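Local coordinates for cricket paralysis virus 1A protein (Cricket paralysis virus, PDB 6C3R) that suppresses antiviral RNA silencing in insect cells by inactivating host AGO2 and recruiting a cellular ubiquitin ligase complex that promotes its degradation, at residues F17-F28 against F113-K124. Sequence-based numbering, arbitrary orientation.
Sequences FEGNLDGFFCTF and FMDHLDWFQQWK
Phe28 joins Phe120 and Trp123 in an aromatic cluster built from two edge-to-face pairs. CE1 of Phe120 stands over the centre of the Phe28 ring, with the two planes at 89°. Phe28 in turn directs its own edge at a face of Trp123, where Phe28 CD2 lies 3.5 Å from Trp123 CE2. At the rim of the indole, Cys26 SG sits 4.9 Å from the centroid of the Trp123 six-membered ring.

The Phe17 ring is sandwiched between an apolar and a polar group. Phe113 CZ approaches one face, 3.6 Å from Phe17 CE1, and the amide of Gln121 lies nearly parallel to the other (12°). Leu21 CD2 adds a contact with Phe113 CE1 (3.9 Å).

Two hydrogen bonds tie Trp123 and Lys124 to the backbone at Asn20 and Leu21. Trp123 NE1 donates to Leu21 O (3.3 Å), almost in the indole plane but above the carbonyl plane; Phe28 N reaches the same oxygen from the opposite face. A bend at chi3 (78°) turns the Lys124 chain so that NZ donates a hydrogen bond to Asn20 O (3.0 Å), the carbonyl of the last residue of the type I' turn 17-20. Asn20 OD1 accepts from Asp22 N in an Asx turn.

The contact thus packs the connection after helix 2-16, which carries the BC-box, and the start of strand 26-30 against helices 110-114 and 117-123. Phe113 also touches helix 2-16, Phe28 meets strand 104-108 and Trp80 of helix 77-90, and Trp119 stacks on Phe135 of helix 129-136.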
loop_
_atom_site.group_PDB
_atom_site.type_symbol
_atom_site.label_atom_id
_atom_site.label_comp_id
_atom_site.label_asym_id
_atom_site.label_seq_id
_atom_site.Cartn_x
_atom_site.Cartn_y
_atom_site.Cartn_z
ATOM N N PHE A 17 -12.785 -26.140 8.230
ATOM C CA PHE A 17 -11.840 -25.036 8.043
ATOM C C PHE A 17 -11.708 -24.206 9.312
ATOM O O PHE A 17 -11.213 -23.064 9.269
ATOM C CB PHE A 17 -12.280 -24.143 6.860
ATOM C CG PHE A 17 -12.228 -24.820 5.518
ATOM C CD1 PHE A 17 -13.268 -25.618 5.085
ATOM C CD2 PHE A 17 -11.142 -24.649 4.676
ATOM C CE1 PHE A 17 -13.225 -26.243 3.828
ATOM C CE2 PHE A 17 -11.095 -25.273 3.426
ATOM C CZ PHE A 17 -12.140 -26.075 3.000
ATOM N N GLU A 18 -12.144 -24.777 10.438
ATOM C CA GLU A 18 -11.982 -24.165 11.759
ATOM C C GLU A 18 -12.538 -22.743 11.804
ATOM O O GLU A 18 -11.919 -21.831 12.383
ATOM C CB GLU A 18 -10.503 -24.168 12.170
ATOM C CG GLU A 18 -9.770 -25.481 11.906
ATOM C CD GLU A 18 -8.349 -25.503 12.464
ATOM O OE1 GLU A 18 -7.840 -24.443 12.907
ATOM O OE2 GLU A 18 -7.737 -26.598 12.466
ATOM N N GLY A 19 -13.690 -22.560 11.155
ATOM C CA GLY A 19 -14.422 -21.302 11.168
ATOM C C GLY A 19 -13.885 -20.144 10.354
ATOM O O GLY A 19 -14.408 -19.043 10.460
ATOM N N ASN A 20 -12.858 -20.347 9.540
ATOM C CA ASN A 20 -12.275 -19.219 8.806
ATOM C C ASN A 20 -11.500 -19.615 7.555
ATOM O O ASN A 20 -11.064 -20.754 7.405
ATOM C CB ASN A 20 -11.350 -18.410 9.707
ATOM C CG ASN A 20 -9.985 -19.047 9.843
ATOM O OD1 ASN A 20 -9.053 -18.684 9.128
ATOM N ND2 ASN A 20 -9.872 -20.028 10.722
ATOM N N LEU A 21 -11.322 -18.635 6.680
ATOM C CA LEU A 21 -10.503 -18.795 5.493
ATOM C C LEU A 21 -9.436 -17.726 5.470
ATOM O O LEU A 21 -9.209 -17.107 4.449
ATOM C CB LEU A 21 -11.368 -18.728 4.240
ATOM C CG LEU A 21 -12.425 -19.808 4.130
ATOM C CD1 LEU A 21 -13.439 -19.428 3.064
ATOM C CD2 LEU A 21 -11.789 -21.153 3.818
ATOM N N ASP A 22 -8.774 -17.525 6.600
ATOM C CA ASP A 22 -7.637 -16.617 6.663
ATOM C C ASP A 22 -6.426 -17.298 6.029
ATOM O O ASP A 22 -6.124 -18.441 6.352
ATOM C CB ASP A 22 -7.309 -16.219 8.103
ATOM C CG ASP A 22 -8.471 -15.538 8.815
ATOM O OD1 ASP A 22 -9.474 -15.173 8.165
ATOM O OD2 ASP A 22 -8.380 -15.361 10.047
ATOM N N GLY A 23 -5.778 -16.595 5.100
ATOM C CA GLY A 23 -4.495 -16.991 4.534
ATOM C C GLY A 23 -3.453 -15.913 4.801
ATOM O O GLY A 23 -3.483 -15.252 5.823
ATOM N N PHE A 24 -2.545 -15.739 3.851
ATOM C CA PHE A 24 -1.403 -14.843 3.989
ATOM C C PHE A 24 -1.746 -13.380 3.674
ATOM O O PHE A 24 -1.814 -12.988 2.504
ATOM C CB PHE A 24 -0.274 -15.342 3.069
ATOM C CG PHE A 24 1.059 -14.716 3.346
ATOM C CD1 PHE A 24 1.596 -14.722 4.636
ATOM C CD2 PHE A 24 1.793 -14.130 2.316
ATOM C CE1 PHE A 24 2.825 -14.144 4.899
ATOM C CE2 PHE A 24 3.030 -13.543 2.576
ATOM C CZ PHE A 24 3.548 -13.555 3.868
ATOM N N PHE A 25 -1.953 -12.586 4.732
ATOM C CA PHE A 25 -2.406 -11.172 4.640
ATOM C C PHE A 25 -3.646 -10.992 3.773
ATOM O O PHE A 25 -3.853 -9.932 3.175
ATOM C CB PHE A 25 -1.276 -10.243 4.169
ATOM C CG PHE A 25 -0.092 -10.256 5.076
ATOM C CD1 PHE A 25 -0.213 -9.813 6.393
ATOM C CD2 PHE A 25 1.139 -10.736 4.639
ATOM C CE1 PHE A 25 0.871 -9.852 7.256
ATOM C CE2 PHE A 25 2.230 -10.766 5.499
ATOM C CZ PHE A 25 2.094 -10.329 6.810
ATOM N N CYS A 26 -4.482 -12.029 3.745
ATOM C CA CYS A 26 -5.692 -12.029 2.962
ATOM C C CYS A 26 -6.589 -13.161 3.417
ATOM O O CYS A 26 -6.117 -14.286 3.631
ATOM C CB CYS A 26 -5.376 -12.177 1.470
ATOM S SG CYS A 26 -6.781 -11.800 0.402
ATOM N N THR A 27 -7.880 -12.862 3.548
ATOM C CA THR A 27 -8.888 -13.857 3.885
ATOM C C THR A 27 -10.057 -13.828 2.871
ATOM O O THR A 27 -10.351 -12.790 2.272
ATOM C CB THR A 27 -9.387 -13.660 5.342
ATOM O OG1 THR A 27 -10.264 -14.728 5.699
ATOM C CG2 THR A 27 -10.129 -12.338 5.535
ATOM N N PHE A 28 -10.707 -14.976 2.703
ATOM C CA PHE A 28 -11.876 -15.103 1.834
ATOM C C PHE A 28 -13.124 -15.215 2.693
ATOM O O PHE A 28 -13.080 -15.836 3.752
ATOM C CB PHE A 28 -11.813 -16.379 0.982
ATOM C CG PHE A 28 -11.085 -16.233 -0.305
ATOM C CD1 PHE A 28 -11.737 -15.751 -1.431
ATOM C CD2 PHE A 28 -9.761 -16.638 -0.419
ATOM C CE1 PHE A 28 -11.077 -15.644 -2.647
ATOM C CE2 PHE A 28 -9.096 -16.531 -1.634
ATOM C CZ PHE A 28 -9.757 -16.024 -2.749
ATOM N N PHE A 113 -16.676 -21.945 -3.874
ATOM C CA PHE A 113 -15.973 -22.437 -2.690
ATOM C C PHE A 113 -16.036 -23.948 -2.565
ATOM O O PHE A 113 -15.035 -24.584 -2.294
ATOM C CB PHE A 113 -16.530 -21.796 -1.424
ATOM C CG PHE A 113 -16.031 -22.436 -0.154
ATOM C CD1 PHE A 113 -14.687 -22.355 0.198
ATOM C CD2 PHE A 113 -16.900 -23.137 0.689
ATOM C CE1 PHE A 113 -14.225 -22.942 1.373
ATOM C CE2 PHE A 113 -16.439 -23.715 1.869
ATOM C CZ PHE A 113 -15.103 -23.621 2.210
ATOM N N MET A 114 -17.213 -24.508 -2.813
ATOM C CA MET A 114 -17.426 -25.933 -2.676
ATOM C C MET A 114 -17.046 -26.754 -3.889
ATOM O O MET A 114 -16.884 -27.957 -3.765
ATOM C CB MET A 114 -18.867 -26.188 -2.270
ATOM C CG MET A 114 -19.162 -25.596 -0.902
ATOM S SD MET A 114 -20.731 -26.106 -0.205
ATOM C CE MET A 114 -21.885 -25.552 -1.464
ATOM N N ASP A 115 -16.861 -26.137 -5.052
ATOM C CA ASP A 115 -16.129 -26.815 -6.139
ATOM C C ASP A 115 -14.608 -26.806 -5.963
ATOM O O ASP A 115 -13.917 -27.445 -6.745
ATOM C CB ASP A 115 -16.500 -26.238 -7.509
ATOM C CG ASP A 115 -17.954 -26.515 -7.886
ATOM O OD1 ASP A 115 -18.539 -27.454 -7.327
ATOM O OD2 ASP A 115 -18.524 -25.800 -8.742
ATOM N N HIS A 116 -14.080 -26.103 -4.954
ATOM C CA HIS A 116 -12.632 -25.901 -4.804
ATOM C C HIS A 116 -12.153 -25.989 -3.346
ATOM O O HIS A 116 -11.230 -25.289 -2.946
ATOM C CB HIS A 116 -12.215 -24.562 -5.431
ATOM C CG HIS A 116 -12.531 -24.446 -6.891
ATOM N ND1 HIS A 116 -13.690 -23.866 -7.363
ATOM C CD2 HIS A 116 -11.843 -24.847 -7.984
ATOM C CE1 HIS A 116 -13.695 -23.905 -8.681
ATOM N NE2 HIS A 116 -12.578 -24.482 -9.082
ATOM N N LEU A 117 -12.727 -26.916 -2.587
ATOM C CA LEU A 117 -12.398 -27.078 -1.166
ATOM C C LEU A 117 -10.909 -27.314 -0.895
ATOM O O LEU A 117 -10.308 -26.675 -0.042
ATOM C CB LEU A 117 -13.212 -28.231 -0.576
ATOM C CG LEU A 117 -14.727 -28.004 -0.538
ATOM C CD1 LEU A 117 -15.428 -29.318 -0.284
ATOM C CD2 LEU A 117 -15.122 -26.983 0.519
ATOM N N ASP A 118 -10.316 -28.233 -1.632
ATOM C CA ASP A 118 -8.897 -28.517 -1.472
ATOM C C ASP A 118 -8.081 -27.259 -1.698
ATOM O O ASP A 118 -7.204 -26.945 -0.899
ATOM C CB ASP A 118 -8.439 -29.625 -2.423
ATOM C CG ASP A 118 -8.985 -30.994 -2.035
ATOM O OD1 ASP A 118 -9.204 -31.240 -0.825
ATOM O OD2 ASP A 118 -9.192 -31.839 -2.941
ATOM N N TRP A 119 -8.406 -26.521 -2.759
ATOM C CA TRP A 119 -7.692 -25.283 -3.081
ATOM C C TRP A 119 -7.768 -24.258 -1.940
ATOM O O TRP A 119 -6.763 -23.671 -1.593
ATOM C CB TRP A 119 -8.204 -24.690 -4.398
ATOM C CG TRP A 119 -7.372 -23.564 -4.899
ATOM C CD1 TRP A 119 -6.356 -23.635 -5.795
ATOM C CD2 TRP A 119 -7.483 -22.180 -4.525
ATOM N NE1 TRP A 119 -5.818 -22.392 -6.000
ATOM C CE2 TRP A 119 -6.485 -21.481 -5.233
ATOM C CE3 TRP A 119 -8.317 -21.470 -3.639
ATOM C CZ2 TRP A 119 -6.308 -20.117 -5.104
ATOM C CZ3 TRP A 119 -8.142 -20.113 -3.508
ATOM C CH2 TRP A 119 -7.145 -19.444 -4.232
ATOM N N PHE A 120 -8.949 -24.051 -1.372
ATOM C CA PHE A 120 -9.118 -23.105 -0.252
ATOM C C PHE A 120 -8.445 -23.543 1.042
ATOM O O PHE A 120 -8.108 -22.721 1.881
ATOM C CB PHE A 120 -10.601 -22.800 0.017
ATOM C CG PHE A 120 -11.160 -21.812 -0.940
ATOM C CD1 PHE A 120 -10.842 -20.471 -0.815
ATOM C CD2 PHE A 120 -11.933 -22.221 -2.012
ATOM C CE1 PHE A 120 -11.313 -19.552 -1.730
ATOM C CE2 PHE A 120 -12.408 -21.310 -2.922
ATOM C CZ PHE A 120 -12.098 -19.977 -2.784
ATOM N N GLN A 121 -8.289 -24.852 1.191
ATOM C CA GLN A 121 -7.554 -25.438 2.304
ATOM C C GLN A 121 -6.031 -25.155 2.163
ATOM O O GLN A 121 -5.356 -24.840 3.156
ATOM C CB GLN A 121 -7.880 -26.940 2.376
ATOM C CG GLN A 121 -7.580 -27.582 3.713
ATOM C CD GLN A 121 -8.524 -27.127 4.809
ATOM O OE1 GLN A 121 -9.663 -27.593 4.889
ATOM N NE2 GLN A 121 -8.038 -26.236 5.690
ATOM N N GLN A 122 -5.507 -25.225 0.936
ATOM C CA GLN A 122 -4.122 -24.853 0.695
ATOM C C GLN A 122 -3.874 -23.359 0.798
ATOM O O GLN A 122 -2.880 -22.937 1.395
ATOM C CB GLN A 122 -3.632 -25.329 -0.645
ATOM C CG GLN A 122 -2.158 -24.974 -0.914
ATOM C CD GLN A 122 -1.146 -25.381 0.182
ATOM O OE1 GLN A 122 -1.389 -26.295 0.985
ATOM N NE2 GLN A 122 0.014 -24.704 0.190
ATOM N N TRP A 123 -4.749 -22.557 0.199
ATOM C CA TRP A 123 -4.748 -21.119 0.412
ATOM C C TRP A 123 -4.401 -20.735 1.859
ATOM O O TRP A 123 -3.633 -19.797 2.071
ATOM C CB TRP A 123 -6.115 -20.557 0.038
ATOM C CG TRP A 123 -6.411 -19.202 0.613
ATOM C CD1 TRP A 123 -7.077 -18.926 1.775
ATOM C CD2 TRP A 123 -6.050 -17.951 0.051
ATOM N NE1 TRP A 123 -7.144 -17.573 1.968
ATOM C CE2 TRP A 123 -6.516 -16.951 0.919
ATOM C CE3 TRP A 123 -5.387 -17.573 -1.115
ATOM C CZ2 TRP A 123 -6.339 -15.588 0.654
ATOM C CZ3 TRP A 123 -5.209 -16.217 -1.382
ATOM C CH2 TRP A 123 -5.677 -15.243 -0.496
ATOM N N LYS A 124 -4.977 -21.442 2.843
ATOM C CA LYS A 124 -4.781 -21.102 4.263
ATOM C C LYS A 124 -3.354 -21.294 4.774
ATOM O O LYS A 124 -2.961 -20.678 5.760
ATOM C CB LYS A 124 -5.699 -21.934 5.161
ATOM C CG LYS A 124 -7.162 -21.561 5.113
ATOM C CD LYS A 124 -7.932 -22.280 6.202
ATOM C CE LYS A 124 -7.745 -21.624 7.558
ATOM N NZ LYS A 124 -8.725 -22.186 8.523
#